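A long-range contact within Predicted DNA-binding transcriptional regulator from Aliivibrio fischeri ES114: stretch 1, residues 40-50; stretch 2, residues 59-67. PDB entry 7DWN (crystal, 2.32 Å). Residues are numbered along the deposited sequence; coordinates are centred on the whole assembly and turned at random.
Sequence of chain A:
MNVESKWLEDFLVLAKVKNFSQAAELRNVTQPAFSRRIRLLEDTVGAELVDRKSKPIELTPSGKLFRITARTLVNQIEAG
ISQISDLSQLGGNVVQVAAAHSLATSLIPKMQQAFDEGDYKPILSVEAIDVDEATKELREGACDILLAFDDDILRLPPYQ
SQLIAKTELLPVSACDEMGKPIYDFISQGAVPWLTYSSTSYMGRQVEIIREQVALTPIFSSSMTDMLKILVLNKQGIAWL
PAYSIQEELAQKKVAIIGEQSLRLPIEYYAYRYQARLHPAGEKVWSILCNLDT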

# COMPACT_ATOMS: atom_id res chain seq x y z
N LEU A 40 15.95 32.79 1.06
CA LEU A 40 16.98 31.76 1.21
C LEU A 40 16.47 30.41 0.73
O LEU A 40 17.21 29.66 0.08
CB LEU A 40 17.43 31.68 2.67
CG LEU A 40 18.24 32.85 3.21
CD1 LEU A 40 18.51 32.68 4.70
CD2 LEU A 40 19.55 32.99 2.45
N LEU A 41 15.21 30.08 1.03
CA LEU A 41 14.63 28.86 0.50
C LEU A 41 14.63 28.86 -1.03
O LEU A 41 14.96 27.85 -1.66
CB LEU A 41 13.21 28.67 1.03
CG LEU A 41 12.46 27.46 0.48
CD1 LEU A 41 13.18 26.17 0.85
CD2 LEU A 41 11.02 27.44 0.97
N GLU A 42 14.27 29.99 -1.64
CA GLU A 42 14.26 30.08 -3.09
C GLU A 42 15.67 29.95 -3.66
O GLU A 42 15.87 29.33 -4.72
CB GLU A 42 13.63 31.40 -3.53
CG GLU A 42 12.13 31.48 -3.28
CD GLU A 42 11.57 32.85 -3.60
OE1 GLU A 42 12.25 33.85 -3.31
OE2 GLU A 42 10.45 32.92 -4.15
N ASP A 43 16.66 30.54 -2.99
CA ASP A 43 18.05 30.40 -3.43
C ASP A 43 18.53 28.96 -3.33
O ASP A 43 19.32 28.51 -4.17
CB ASP A 43 18.96 31.32 -2.62
CG ASP A 43 18.80 32.78 -2.99
OD1 ASP A 43 18.04 33.07 -3.93
OD2 ASP A 43 19.44 33.63 -2.33
N THR A 44 18.07 28.22 -2.31
CA THR A 44 18.50 26.84 -2.15
C THR A 44 17.83 25.92 -3.16
O THR A 44 18.49 25.04 -3.73
CB THR A 44 18.22 26.37 -0.72
OG1 THR A 44 18.66 27.36 0.21
CG2 THR A 44 18.97 25.07 -0.44
N VAL A 45 16.53 26.09 -3.40
CA VAL A 45 15.84 25.27 -4.40
C VAL A 45 16.11 25.73 -5.82
O VAL A 45 15.79 24.99 -6.77
CB VAL A 45 14.32 25.23 -4.17
CG1 VAL A 45 14.01 24.70 -2.78
CG2 VAL A 45 13.72 26.61 -4.37
N GLY A 46 16.68 26.92 -6.00
CA GLY A 46 17.07 27.37 -7.32
C GLY A 46 15.94 27.90 -8.18
O GLY A 46 15.99 27.75 -9.41
N ALA A 47 14.93 28.51 -7.58
CA ALA A 47 13.82 29.06 -8.35
C ALA A 47 13.02 30.01 -7.47
O ALA A 47 12.90 29.82 -6.26
CB ALA A 47 12.90 27.96 -8.89
N GLU A 48 12.46 31.04 -8.11
CA GLU A 48 11.51 31.92 -7.45
C GLU A 48 10.22 31.14 -7.20
O GLU A 48 9.53 30.75 -8.14
CB GLU A 48 11.24 33.15 -8.31
CG GLU A 48 12.49 33.84 -8.83
CD GLU A 48 12.18 34.99 -9.76
OE1 GLU A 48 11.79 36.07 -9.26
OE2 GLU A 48 12.32 34.82 -10.99
N LEU A 49 9.90 30.91 -5.93
CA LEU A 49 8.71 30.16 -5.56
C LEU A 49 7.48 31.05 -5.43
O LEU A 49 6.36 30.52 -5.34
CB LEU A 49 8.94 29.42 -4.24
CG LEU A 49 10.13 28.46 -4.20
CD1 LEU A 49 10.29 27.87 -2.80
CD2 LEU A 49 9.98 27.37 -5.24
N VAL A 50 7.64 32.37 -5.45
CA VAL A 50 6.58 33.29 -5.09
C VAL A 50 6.77 34.58 -5.88
O VAL A 50 7.89 35.07 -6.03
CB VAL A 50 6.57 33.55 -3.57
CG1 VAL A 50 6.12 34.97 -3.25
CG2 VAL A 50 5.69 32.54 -2.86
N LEU A 59 1.50 32.14 -6.24
CA LEU A 59 2.53 31.12 -6.30
C LEU A 59 2.98 30.93 -7.75
O LEU A 59 2.15 30.79 -8.65
CB LEU A 59 2.02 29.79 -5.74
CG LEU A 59 1.98 29.64 -4.22
CD1 LEU A 59 1.44 28.27 -3.83
CD2 LEU A 59 3.37 29.85 -3.64
N THR A 60 4.29 30.93 -7.95
CA THR A 60 4.85 30.54 -9.23
C THR A 60 4.60 29.05 -9.46
O THR A 60 4.28 28.31 -8.52
CB THR A 60 6.34 30.85 -9.28
OG1 THR A 60 7.05 29.93 -8.44
CG2 THR A 60 6.60 32.27 -8.79
N PRO A 61 4.72 28.57 -10.71
CA PRO A 61 4.61 27.12 -10.94
C PRO A 61 5.56 26.31 -10.08
O PRO A 61 5.16 25.29 -9.47
CB PRO A 61 4.91 26.99 -12.44
CG PRO A 61 4.49 28.31 -13.01
CD PRO A 61 4.81 29.34 -11.97
N SER A 62 6.83 26.73 -10.01
CA SER A 62 7.79 26.08 -9.12
C SER A 62 7.31 26.10 -7.68
O SER A 62 7.48 25.12 -6.95
CB SER A 62 9.15 26.76 -9.25
OG SER A 62 9.65 26.67 -10.57
N GLY A 63 6.71 27.21 -7.25
CA GLY A 63 6.14 27.26 -5.91
C GLY A 63 5.00 26.27 -5.74
O GLY A 63 4.86 25.65 -4.68
N LYS A 64 4.19 26.10 -6.78
CA LYS A 64 3.09 25.14 -6.71
C LYS A 64 3.62 23.72 -6.50
O LYS A 64 3.08 22.97 -5.67
CB LYS A 64 2.25 25.22 -7.98
CG LYS A 64 1.44 26.51 -8.10
CD LYS A 64 0.67 26.56 -9.41
CE LYS A 64 -0.21 27.80 -9.49
NZ LYS A 64 -1.26 27.79 -8.43
N LEU A 65 4.66 23.33 -7.23
CA LEU A 65 5.19 21.98 -7.05
C LEU A 65 5.94 21.84 -5.72
O LEU A 65 5.82 20.81 -5.02
CB LEU A 65 6.10 21.59 -8.22
CG LEU A 65 5.41 21.00 -9.46
CD1 LEU A 65 4.56 22.04 -10.17
CD2 LEU A 65 6.44 20.40 -10.40
N PHE A 66 6.70 22.86 -5.34
CA PHE A 66 7.42 22.77 -4.08
C PHE A 66 6.49 22.83 -2.88
O PHE A 66 6.90 22.44 -1.79
CB PHE A 66 8.47 23.86 -3.96
CG PHE A 66 9.46 23.61 -2.86
CD1 PHE A 66 10.45 22.65 -3.01
CD2 PHE A 66 9.38 24.30 -1.67
CE1 PHE A 66 11.35 22.40 -2.00
CE2 PHE A 66 10.28 24.06 -0.65
CZ PHE A 66 11.26 23.11 -0.82
N ARG A 67 5.25 23.29 -3.05
CA ARG A 67 4.30 23.20 -1.95
C ARG A 67 4.02 21.74 -1.61
O ARG A 67 4.02 21.35 -0.44
CB ARG A 67 3.01 23.93 -2.32
CG ARG A 67 2.04 24.09 -1.17
CD ARG A 67 0.85 24.93 -1.60
NE ARG A 67 -0.19 24.95 -0.58
CZ ARG A 67 -1.34 25.61 -0.71
NH1 ARG A 67 -1.59 26.31 -1.81
NH2 ARG A 67 -2.23 25.58 0.27

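The contact joins the end of one helix, and the loop that follows it, to the start of a second helix. Its polar centre is Thr 60, the residue just before the second helix. Thr 60 has chi1 at 72°, the p rotamer. In this rotamer OG1 serves two partners at once. It donates to the backbone of the other stretch, with Thr 60 OG1 2.6 Å from Glu 48 O. It also accepts from its own helix, with Gly 63 N 3.0 Å from Thr 60 OG1. The second bond is a capping bond, and it satisfies an amide in the first turn that has no helical carbonyl to bind. One hydroxyl therefore caps the helix and ties it to the loop. The methyl is packed as well: Thr 60 CG2 lies 3.5 Å from Val 50 N.

The backbone adds a weak hydrogen bond, Thr 60 N to Leu 49 O at 3.4 Å. The same carbonyl meets Gly 63, where CA approaches Leu 49 O at 3.3 Å in a CA-H...O contact. Gly 63 lets the chains come this close. The CA atoms of Leu 49 and Gly 63 are 3.9 Å apart, and an ideal CB on Gly 63 would sit 2.0 Å from Leu 49 O, a clash.

Glu 42 makes no contact with the second stretch, but it helps hold the loop that does. Its chi1 is m and its chi2 is t, an extended start that carries the carboxylate to the backbone of the loop. Glu 42 OE2 accepts from Leu 49 N at 2.7 Å and, weakly, from Val 50 N at 3.1 Å. Gly 46 makes the turn out of the first helix with a positive phi of 78°, a value that favours glycine.

The apolar part of the contact gathers around Phe 66. Its chi1 of -166° is t, and its CA-to-CB bond points toward the first stretch. Val 45, in the m rotamer, places CG1 over one face of the ring. Val 45 CG1 is 4.0 Å from the centroid of the Phe 66 ring and 28° off the ring normal, a CH-pi contact. Leu 41 is t at chi1 and p at chi2, and its CD2 reaches Phe 66 CE2 at 3.8 Å. Leu 49 points away overall at CA-to-CB, but its m, t conformation brings the end of the side chain back. Leu 49 CD1 lies 3.9 Å from Phe 66 CD2, and Leu 49 CD2 lies 3.8 Å from Ser 62 O.

Val 50 and Leu 59 form an antiparallel, non-hydrogen-bonded bridge pair, with their CA atoms 4.8 Å apart. Their side chains share one face, and Val 50 CG2 meets Leu 59 CD2 at 3.6 Å. Leu 59 is m, t. Val 50 has chi1 at 147°, between wells. Ala 47 CB makes a looser approach to Ser 62 OG at 3.9 Å.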